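Local coordinates for protein glycoside hydrolase family 31 (Trueperella pyogenes, PDB 5I0F) that degrades cycloalternan as a glycoside hydrolase of family 31, probably cleaving alpha-glucosidic linkages through a covalent glycosyl-enzyme intermediate, at residues L309-M314 / A371-E376; R669-G674 / I679-A684; Y702-V707 / V714-G719. All coordinates share one frame; numbering follows the deposited sequence.

Interaction 1 (L309-M314 / A371-E376); sequences LVMEQM and AGMIRE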
loop_
_atom_site.group_PDB
_atom_site.type_symbol
_atom_site.label_atom_id
_atom_site.label_comp_id
_atom_site.label_asym_id
_atom_site.label_seq_id
_atom_site.Cartn_x
_atom_site.Cartn_y
_atom_site.Cartn_z
ATOM N N LEU A 309 -1.743 8.874 28.624
ATOM C CA LEU A 309 -2.830 8.367 27.767
ATOM C C LEU A 309 -2.643 6.898 27.368
ATOM O O LEU A 309 -3.612 6.146 27.321
ATOM C CB LEU A 309 -3.021 9.245 26.541
ATOM C CG LEU A 309 -3.622 10.611 26.856
ATOM C CD1 LEU A 309 -3.346 11.593 25.719
ATOM C CD2 LEU A 309 -5.117 10.503 27.149
ATOM N N VAL A 310 -1.402 6.486 27.102
ATOM C CA VAL A 310 -1.121 5.095 26.740
ATOM C C VAL A 310 -1.442 4.185 27.928
ATOM O O VAL A 310 -2.190 3.192 27.797
ATOM C CB VAL A 310 0.334 4.879 26.272
ATOM C CG1 VAL A 310 0.634 3.396 26.121
ATOM C CG2 VAL A 310 0.598 5.612 24.960
ATOM N N MET A 311 -0.908 4.544 29.083
ATOM C CA MET A 311 -1.051 3.704 30.254
ATOM C C MET A 311 -2.496 3.621 30.733
ATOM O O MET A 311 -2.901 2.572 31.212
ATOM C CB MET A 311 -0.121 4.184 31.363
ATOM C CG MET A 311 1.344 4.011 31.020
ATOM S SD MET A 311 1.838 2.312 30.642
ATOM C CE MET A 311 1.745 1.556 32.256
ATOM N N GLU A 312 -3.265 4.705 30.587
ATOM C CA GLU A 312 -4.701 4.689 30.913
ATOM C C GLU A 312 -5.444 3.582 30.130
ATOM O O GLU A 312 -6.281 2.849 30.691
ATOM C CB GLU A 312 -5.349 6.067 30.648
ATOM C CG GLU A 312 -6.886 6.080 30.702
ATOM C CD GLU A 312 -7.526 7.428 30.370
ATOM O OE1 GLU A 312 -6.886 8.285 29.712
ATOM O OE2 GLU A 312 -8.714 7.628 30.756
ATOM N N GLN A 313 -5.141 3.474 28.842
ATOM C CA GLN A 313 -5.760 2.471 28.005
ATOM C C GLN A 313 -5.286 1.051 28.309
ATOM O O GLN A 313 -6.106 0.135 28.330
ATOM C CB GLN A 313 -5.569 2.817 26.533
ATOM C CG GLN A 313 -6.240 4.149 26.150
ATOM C CD GLN A 313 -7.710 4.223 26.489
ATOM O OE1 GLN A 313 -8.450 3.223 26.459
ATOM N NE2 GLN A 313 -8.147 5.416 26.853
ATOM N N MET A 314 -3.992 0.892 28.616
ATOM C CA MET A 314 -3.471 -0.420 29.017
ATOM C C MET A 314 -4.088 -0.851 30.358
ATOM O O MET A 314 -4.484 -2.004 30.515
ATOM C CB MET A 314 -1.946 -0.424 29.082
ATOM C CG MET A 314 -1.247 -0.079 27.765
ATOM S SD MET A 314 -1.653 -1.206 26.426
ATOM C CE MET A 314 -3.004 -0.343 25.644
ATOM N N ALA A 371 11.429 4.658 29.007
ATOM C CA ALA A 371 12.049 3.372 29.326
ATOM C C ALA A 371 11.241 2.646 30.411
ATOM O O ALA A 371 11.069 1.447 30.323
ATOM C CB ALA A 371 13.505 3.540 29.760
ATOM N N GLY A 372 10.743 3.390 31.405
ATOM C CA GLY A 372 9.871 2.855 32.464
ATOM C C GLY A 372 8.516 2.343 31.981
ATOM O O GLY A 372 8.058 1.287 32.405
ATOM N N MET A 373 7.876 3.085 31.086
ATOM C CA MET A 373 6.690 2.584 30.376
ATOM C C MET A 373 6.939 1.229 29.696
ATOM O O MET A 373 6.214 0.265 29.932
ATOM C CB MET A 373 6.208 3.618 29.357
ATOM C CG MET A 373 5.059 3.121 28.507
ATOM S SD MET A 373 4.629 4.343 27.282
ATOM C CE MET A 373 6.018 4.327 26.149
ATOM N N ILE A 374 8.004 1.149 28.909
ATOM C CA ILE A 374 8.287 -0.068 28.148
ATOM C C ILE A 374 8.590 -1.251 29.087
ATOM O O ILE A 374 8.068 -2.342 28.894
ATOM C CB ILE A 374 9.400 0.160 27.092
ATOM C CG1 ILE A 374 8.933 1.216 26.062
ATOM C CG2 ILE A 374 9.734 -1.146 26.367
ATOM C CD1 ILE A 374 10.026 2.008 25.386
ATOM N N ARG A 375 9.410 -1.022 30.110
ATOM C CA ARG A 375 9.715 -2.062 31.077
ATOM C C ARG A 375 8.425 -2.591 31.740
ATOM O O ARG A 375 8.221 -3.798 31.863
ATOM C CB ARG A 375 10.697 -1.526 32.137
ATOM C CG ARG A 375 11.080 -2.504 33.235
ATOM C CD ARG A 375 11.825 -1.835 34.399
ATOM N NE ARG A 375 10.930 -0.931 35.137
ATOM C CZ ARG A 375 11.039 0.401 35.223
ATOM N NH1 ARG A 375 12.054 1.070 34.665
ATOM N NH2 ARG A 375 10.117 1.078 35.904
ATOM N N GLU A 376 7.571 -1.677 32.178
ATOM C CA GLU A 376 6.354 -2.065 32.865
ATOM C C GLU A 376 5.370 -2.748 31.937
ATOM O O GLU A 376 4.719 -3.710 32.343
ATOM C CB GLU A 376 5.702 -0.867 33.584
ATOM C CG GLU A 376 6.538 -0.294 34.737
ATOM C CD GLU A 376 6.952 -1.314 35.804
ATOM O OE1 GLU A 376 6.089 -2.117 36.230
ATOM O OE2 GLU A 376 8.137 -1.297 36.223
#
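M311 and M373 are the nearest CA pair, 7.8 Å apart, between segments 309-314 and 371-376, on two neighbouring helices of the (beta/alpha)8 barrel. Helix 307-320 follows barrel strand 297-300, and helix 370-379 follows strand 326-329; the two lie side by side on the outer layer of the barrel, and no hydrogen bond joins the two segments. The contact is made by sulfur and aliphatic carbon. M373 has CG anti to its backbone N (chi1 175°) and stays extended through chi2, which carries the chain straight out from its helix before the methyl turns off at chi3. M311, bent at chi2 and chi3, points its SD at the other helix, 3.9 Å from CG of M373, and turns its methyl CE aside. V310 comes in one residue earlier with a single methyl, CG1, which approaches SD of M373 at 4.3 Å. V310 and M373 both also rest on I329 of strand 326-329, so the pair of helices closes over the barrel wall at this point, whereas M311 lies against L377 and R380. On the outer side, R375 and E376 form a salt bridge within helix 370-379. The guanidinium grips side-on, and both of its bonds end on one carboxylate oxygen: NE of R375 is 3.0 Å and NH2 of R375 3.1 Å from OE2 of E376.

Interaction 2 (R669-G674 / I679-A684); sequences RQYMLG and INPVTA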
loop_
_atom_site.group_PDB
_atom_site.type_symbol
_atom_site.label_atom_id
_atom_site.label_comp_id
_atom_site.label_asym_id
_atom_site.label_seq_id
_atom_site.Cartn_x
_atom_site.Cartn_y
_atom_site.Cartn_z
ATOM N N ARG A 669 -16.090 -14.025 -0.355
ATOM C CA ARG A 669 -15.706 -13.491 0.970
ATOM C C ARG A 669 -15.841 -14.511 2.118
ATOM O O ARG A 669 -15.838 -14.127 3.300
ATOM C CB ARG A 669 -16.436 -12.170 1.264
ATOM C CG ARG A 669 -15.925 -11.012 0.412
ATOM C CD ARG A 669 -16.504 -9.672 0.846
ATOM N NE ARG A 669 -17.957 -9.722 0.702
ATOM C CZ ARG A 669 -18.663 -9.329 -0.369
ATOM N NH1 ARG A 669 -19.984 -9.486 -0.370
ATOM N NH2 ARG A 669 -18.076 -8.765 -1.428
ATOM N N GLN A 670 -15.954 -15.800 1.798
ATOM C CA GLN A 670 -15.581 -16.837 2.777
ATOM C C GLN A 670 -14.160 -17.244 2.496
ATOM O O GLN A 670 -13.671 -17.109 1.377
ATOM C CB GLN A 670 -16.488 -18.083 2.840
ATOM C CG GLN A 670 -17.441 -18.334 1.710
ATOM C CD GLN A 670 -18.295 -19.586 1.880
ATOM O OE1 GLN A 670 -19.502 -19.496 2.038
ATOM N NE2 GLN A 670 -17.675 -20.753 1.772
ATOM N N TYR A 671 -13.496 -17.738 3.534
ATOM C CA TYR A 671 -12.115 -18.123 3.417
ATOM C C TYR A 671 -11.758 -19.128 4.502
ATOM O O TYR A 671 -12.444 -19.230 5.511
ATOM C CB TYR A 671 -11.215 -16.877 3.522
ATOM C CG TYR A 671 -11.302 -16.148 4.841
ATOM C CD1 TYR A 671 -12.273 -15.158 5.062
ATOM C CD2 TYR A 671 -10.416 -16.449 5.880
ATOM C CE1 TYR A 671 -12.358 -14.497 6.280
ATOM C CE2 TYR A 671 -10.473 -15.784 7.088
ATOM C CZ TYR A 671 -11.441 -14.808 7.288
ATOM O OH TYR A 671 -11.536 -14.164 8.510
ATOM N N MET A 672 -10.664 -19.840 4.271
ATOM C CA MET A 672 -10.114 -20.736 5.257
ATOM C C MET A 672 -9.129 -19.941 6.122
ATOM O O MET A 672 -8.377 -19.080 5.616
ATOM C CB MET A 672 -9.415 -21.928 4.579
ATOM C CG MET A 672 -10.322 -22.793 3.700
ATOM S SD MET A 672 -11.649 -23.593 4.625
ATOM C CE MET A 672 -10.744 -24.624 5.776
ATOM N N LEU A 673 -9.145 -20.217 7.424
ATOM C CA LEU A 673 -8.119 -19.733 8.324
ATOM C C LEU A 673 -7.303 -20.951 8.663
ATOM O O LEU A 673 -7.732 -21.767 9.472
ATOM C CB LEU A 673 -8.710 -19.115 9.595
ATOM C CG LEU A 673 -7.668 -18.485 10.526
ATOM C CD1 LEU A 673 -7.034 -17.265 9.891
ATOM C CD2 LEU A 673 -8.301 -18.121 11.852
ATOM N N GLY A 674 -6.143 -21.092 8.019
ATOM C CA GLY A 674 -5.400 -22.349 8.074
ATOM C C GLY A 674 -6.142 -23.508 7.417
ATOM O O GLY A 674 -7.057 -23.306 6.625
ATOM N N ILE A 679 -14.264 -19.666 7.533
ATOM C CA ILE A 679 -14.807 -18.447 8.127
ATOM C C ILE A 679 -15.740 -17.730 7.159
ATOM O O ILE A 679 -15.428 -17.626 5.980
ATOM C CB ILE A 679 -13.694 -17.426 8.493
ATOM C CG1 ILE A 679 -12.434 -18.114 9.050
ATOM C CG2 ILE A 679 -14.245 -16.351 9.429
ATOM C CD1 ILE A 679 -12.659 -18.962 10.279
ATOM N N ASN A 680 -16.836 -17.181 7.656
ATOM C CA ASN A 680 -17.758 -16.426 6.818
ATOM C C ASN A 680 -18.316 -15.205 7.545
ATOM O O ASN A 680 -19.438 -15.265 8.101
ATOM C CB ASN A 680 -18.880 -17.317 6.275
ATOM C CG ASN A 680 -19.709 -16.624 5.206
ATOM O OD1 ASN A 680 -19.350 -15.536 4.731
ATOM N ND2 ASN A 680 -20.828 -17.241 4.823
ATOM N N PRO A 681 -17.541 -14.100 7.551
ATOM C CA PRO A 681 -17.961 -12.857 8.217
ATOM C C PRO A 681 -19.344 -12.366 7.812
ATOM O O PRO A 681 -19.735 -12.493 6.639
ATOM C CB PRO A 681 -16.889 -11.849 7.756
ATOM C CG PRO A 681 -15.672 -12.687 7.511
ATOM C CD PRO A 681 -16.216 -13.930 6.891
ATOM N N VAL A 682 -20.067 -11.783 8.770
ATOM C CA VAL A 682 -21.409 -11.259 8.530
ATOM C C VAL A 682 -21.242 -9.788 8.163
ATOM O O VAL A 682 -20.859 -8.983 9.002
ATOM C CB VAL A 682 -22.291 -11.417 9.784
ATOM C CG1 VAL A 682 -23.691 -10.835 9.563
ATOM C CG2 VAL A 682 -22.373 -12.889 10.150
ATOM N N THR A 683 -21.525 -9.457 6.909
ATOM C CA THR A 683 -21.148 -8.171 6.321
ATOM C C THR A 683 -22.302 -7.278 5.909
ATOM O O THR A 683 -22.104 -6.312 5.158
ATOM C CB THR A 683 -20.250 -8.402 5.097
ATOM O OG1 THR A 683 -20.937 -9.198 4.135
ATOM C CG2 THR A 683 -18.957 -9.112 5.513
ATOM N N ALA A 684 -23.500 -7.579 6.394
ATOM C CA ALA A 684 -24.662 -6.750 6.103
ATOM C C ALA A 684 -25.382 -6.345 7.402
ATOM O O ALA A 684 -25.554 -7.183 8.295
ATOM C CB ALA A 684 -25.626 -7.496 5.176
HETATM O O HOH W 1 -18.179 -12.582 4.262
HETATM O O HOH W 2 -19.574 -10.984 2.735
#
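Y671 and I679 form an antiparallel hydrogen-bonded pair beside the hairpin turn that connects strands 671-673 and 677-679. The bond from I679 N to Y671 O is short, 2.8 Å, and nearly straight, with an N-H...O angle of 173°; the return bond from Y671 N to I679 O measures 3.1 Å. CA of Q670 adds a C-H...O contact to the same carbonyl, 3.3 Å from I679 O.

Apolar contacts gather on the side of the hairpin that carries Y671 and I679. Y671 takes the crowded position between N and carbonyl carbon (chi1 62°), which lays its ring over I679: CB of I679 sits 3.9 Å from the ring centroid in a CH-pi contact displaced toward the rim. CG1 of I679 also reaches CB of L673, while CD of P681 meets the ring obliquely at CE1.

Beyond the paired residues water takes over. One water lies within hydrogen-bonding distance of both R669 O and P681 O, bridging the two segments, though it has more acceptors in reach than protons to give. A second, 2.9 Å from NE of R669, lies in the guanidinium plane and also hydrogen-bonds OG1 of T683. The amides of Q670 and N680 pass each other at an angle and find their partners in strand 689-694, at Y693 O and T692 OG1.

The hydroxyl of Y671 donates a hydrogen bond to the backbone O of F584, and I548 and I544 of helix 537-551 pack on Y671 and P681. The hairpin of the C-terminal domain is thus pressed against barrel helices 537-551 and 572-583, the latter through A581, with strand 651-652 pairing along the other edge of 671-673.

Interaction 3 (Y702-V707 / V714-G719); sequences YWSGEV and VTRAVG
R716 reaches across from strand 712-717 to W703 in the loop between strands 698-701 and 707-709, and its NH2 comes to 3.6 Å from CB of W703. The same nitrogen lies 3.9 Å from CD1 of W703, approaching the indole obliquely, and CB of S704 is a more distant neighbour. Guanidinium and indole planes are almost perpendicular, 84° apart, so the two groups do not stack. No hydrogen bond joins the two segments, and the contact belongs to the edge of the C-terminal beta domain, at the surface.

The arginine is steered by its own chain and by polar partners. CG stands anti to the backbone N (chi1 179°), and a bend at chi2 turns the remainder toward the loop. Behind it, NH1 of R716 bonds to the carbonyl O of A717, the next residue, at 2.9 Å, with the acceptor 30° out of the guanidinium plane. Its main anchor is D701, whose OD2 forms a salt bridge with NE. The other carboxylate oxygen of D701, OD1, accepts from the backbone nitrogens of W703 and S704, so one aspartate orients the arginine and the start of the loop together. S704 continues the turn as an ST turn: its OG accepts from the backbone N of E706 at 3.3 Å.

Further out, W703 NE1 bonds to I723 O, and the indole packs on Y625 and V628 of helix 617-646, while I722 touches both W703 and R716.

Loop and strand segments touch directly only through van der Waals contact; their polar link runs through D701, just before the loop segment. The charge of R716 is met by D701, and OE1 of E706, 5.8 Å from NE of R716 and not in contact, may add a weak longer-range attraction.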
loop_
_atom_site.group_PDB
_atom_site.type_symbol
_atom_site.label_atom_id
_atom_site.label_comp_id
_atom_site.label_asym_id
_atom_site.label_seq_id
_atom_site.Cartn_x
_atom_site.Cartn_y
_atom_site.Cartn_z
ATOM N N TYR A 702 -18.448 -24.301 15.014
ATOM C CA TYR A 702 -17.452 -23.930 16.020
ATOM C C TYR A 702 -18.056 -23.661 17.394
ATOM O O TYR A 702 -17.392 -23.874 18.423
ATOM C CB TYR A 702 -16.746 -22.676 15.537
ATOM C CG TYR A 702 -15.509 -22.303 16.295
ATOM C CD1 TYR A 702 -14.292 -22.905 15.990
ATOM C CD2 TYR A 702 -15.541 -21.323 17.295
ATOM C CE1 TYR A 702 -13.140 -22.550 16.656
ATOM C CE2 TYR A 702 -14.386 -20.973 17.976
ATOM C CZ TYR A 702 -13.189 -21.590 17.635
ATOM O OH TYR A 702 -12.020 -21.271 18.275
ATOM N N TRP A 703 -19.302 -23.179 17.402
ATOM C CA TRP A 703 -19.952 -22.667 18.599
ATOM C C TRP A 703 -20.857 -23.714 19.263
ATOM O O TRP A 703 -20.896 -23.791 20.484
ATOM C CB TRP A 703 -20.765 -21.412 18.269
ATOM C CG TRP A 703 -19.998 -20.420 17.452
ATOM C CD1 TRP A 703 -20.125 -20.188 16.111
ATOM C CD2 TRP A 703 -18.958 -19.568 17.916
ATOM N NE1 TRP A 703 -19.231 -19.217 15.716
ATOM C CE2 TRP A 703 -18.493 -18.832 16.805
ATOM C CE3 TRP A 703 -18.369 -19.351 19.170
ATOM C CZ2 TRP A 703 -17.482 -17.888 16.910
ATOM C CZ3 TRP A 703 -17.367 -18.412 19.272
ATOM C CH2 TRP A 703 -16.931 -17.693 18.141
ATOM N N SER A 704 -21.566 -24.510 18.460
ATOM C CA SER A 704 -22.580 -25.441 18.968
ATOM C C SER A 704 -22.217 -26.908 18.853
ATOM O O SER A 704 -22.931 -27.739 19.417
ATOM C CB SER A 704 -23.888 -25.226 18.212
ATOM O OG SER A 704 -23.765 -25.654 16.862
ATOM N N GLY A 705 -21.164 -27.243 18.102
ATOM C CA GLY A 705 -20.817 -28.635 17.823
ATOM C C GLY A 705 -21.643 -29.346 16.747
ATOM O O GLY A 705 -21.324 -30.473 16.391
ATOM N N GLU A 706 -22.662 -28.682 16.196
ATOM C CA GLU A 706 -23.557 -29.283 15.206
ATOM C C GLU A 706 -22.807 -29.685 13.930
ATOM O O GLU A 706 -22.037 -28.891 13.362
ATOM C CB GLU A 706 -24.669 -28.292 14.837
ATOM C CG GLU A 706 -25.870 -28.911 14.130
ATOM C CD GLU A 706 -26.679 -27.916 13.313
ATOM O OE1 GLU A 706 -26.365 -26.696 13.286
ATOM O OE2 GLU A 706 -27.639 -28.366 12.665
ATOM N N VAL A 707 -23.039 -30.914 13.479
ATOM C CA VAL A 707 -22.347 -31.456 12.312
ATOM C C VAL A 707 -23.182 -31.247 11.045
ATOM O O VAL A 707 -24.392 -31.460 11.055
ATOM C CB VAL A 707 -22.006 -32.949 12.500
ATOM C CG1 VAL A 707 -21.330 -33.519 11.252
ATOM C CG2 VAL A 707 -21.111 -33.125 13.712
ATOM N N VAL A 714 -25.419 -24.012 3.900
ATOM C CA VAL A 714 -26.021 -24.119 5.235
ATOM C C VAL A 714 -26.340 -22.729 5.766
ATOM O O VAL A 714 -25.637 -21.774 5.443
ATOM C CB VAL A 714 -25.124 -24.878 6.241
ATOM C CG1 VAL A 714 -24.930 -26.307 5.767
ATOM C CG2 VAL A 714 -23.771 -24.203 6.430
ATOM N N THR A 715 -27.393 -22.635 6.579
ATOM C CA THR A 715 -27.820 -21.374 7.179
ATOM C C THR A 715 -27.680 -21.434 8.713
ATOM O O THR A 715 -27.922 -22.456 9.321
ATOM C CB THR A 715 -29.237 -21.010 6.723
ATOM O OG1 THR A 715 -29.222 -20.841 5.300
ATOM C CG2 THR A 715 -29.715 -19.704 7.349
ATOM N N ARG A 716 -27.256 -20.323 9.301
ATOM C CA ARG A 716 -26.871 -20.218 10.715
ATOM C C ARG A 716 -27.534 -18.962 11.260
ATOM O O ARG A 716 -27.406 -17.896 10.645
ATOM C CB ARG A 716 -25.334 -20.046 10.783
ATOM C CG ARG A 716 -24.673 -19.898 12.153
ATOM C CD ARG A 716 -24.891 -21.158 12.913
ATOM N NE ARG A 716 -24.145 -21.367 14.145
ATOM C CZ ARG A 716 -24.503 -20.954 15.355
ATOM N NH1 ARG A 716 -25.500 -20.096 15.555
ATOM N NH2 ARG A 716 -23.791 -21.372 16.379
ATOM N N ALA A 717 -28.225 -19.078 12.396
ATOM C CA ALA A 717 -28.577 -17.905 13.207
ATOM C C ALA A 717 -27.295 -17.123 13.577
ATOM O O ALA A 717 -26.318 -17.733 14.010
ATOM C CB ALA A 717 -29.312 -18.332 14.478
ATOM N N VAL A 718 -27.309 -15.798 13.436
ATOM C CA VAL A 718 -26.127 -14.980 13.746
ATOM C C VAL A 718 -26.414 -13.810 14.705
ATOM O O VAL A 718 -26.390 -12.630 14.321
ATOM C CB VAL A 718 -25.403 -14.497 12.460
ATOM C CG1 VAL A 718 -24.692 -15.663 11.793
ATOM C CG2 VAL A 718 -26.346 -13.820 11.478
ATOM N N GLY A 719 -26.647 -14.139 15.974
ATOM C CA GLY A 719 -26.587 -13.126 17.024
ATOM C C GLY A 719 -25.185 -12.503 17.012
ATOM O O GLY A 719 -24.257 -13.045 16.398
#

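Overall arrangement
Interaction 1 comes first along the chain, within the TIM barrel, where it joins the helices after the first two barrel strands. Interactions 2 and 3 follow in series in the C-terminal beta domain. Their centres are 14 Å apart, and they touch where CG2 of V682 packs on CG1 of V718 at 4.0 Å. Strand 689-694 pairs with 712-717 and also packs on the segment 679-684, while helix 572-583 offers R577 to both regions. Interaction 1 stands apart, its centre 35 Å from interaction 2 and 40 Å from interaction 3. Barrel helices thus meet each other in one place and the C-terminal domain in another.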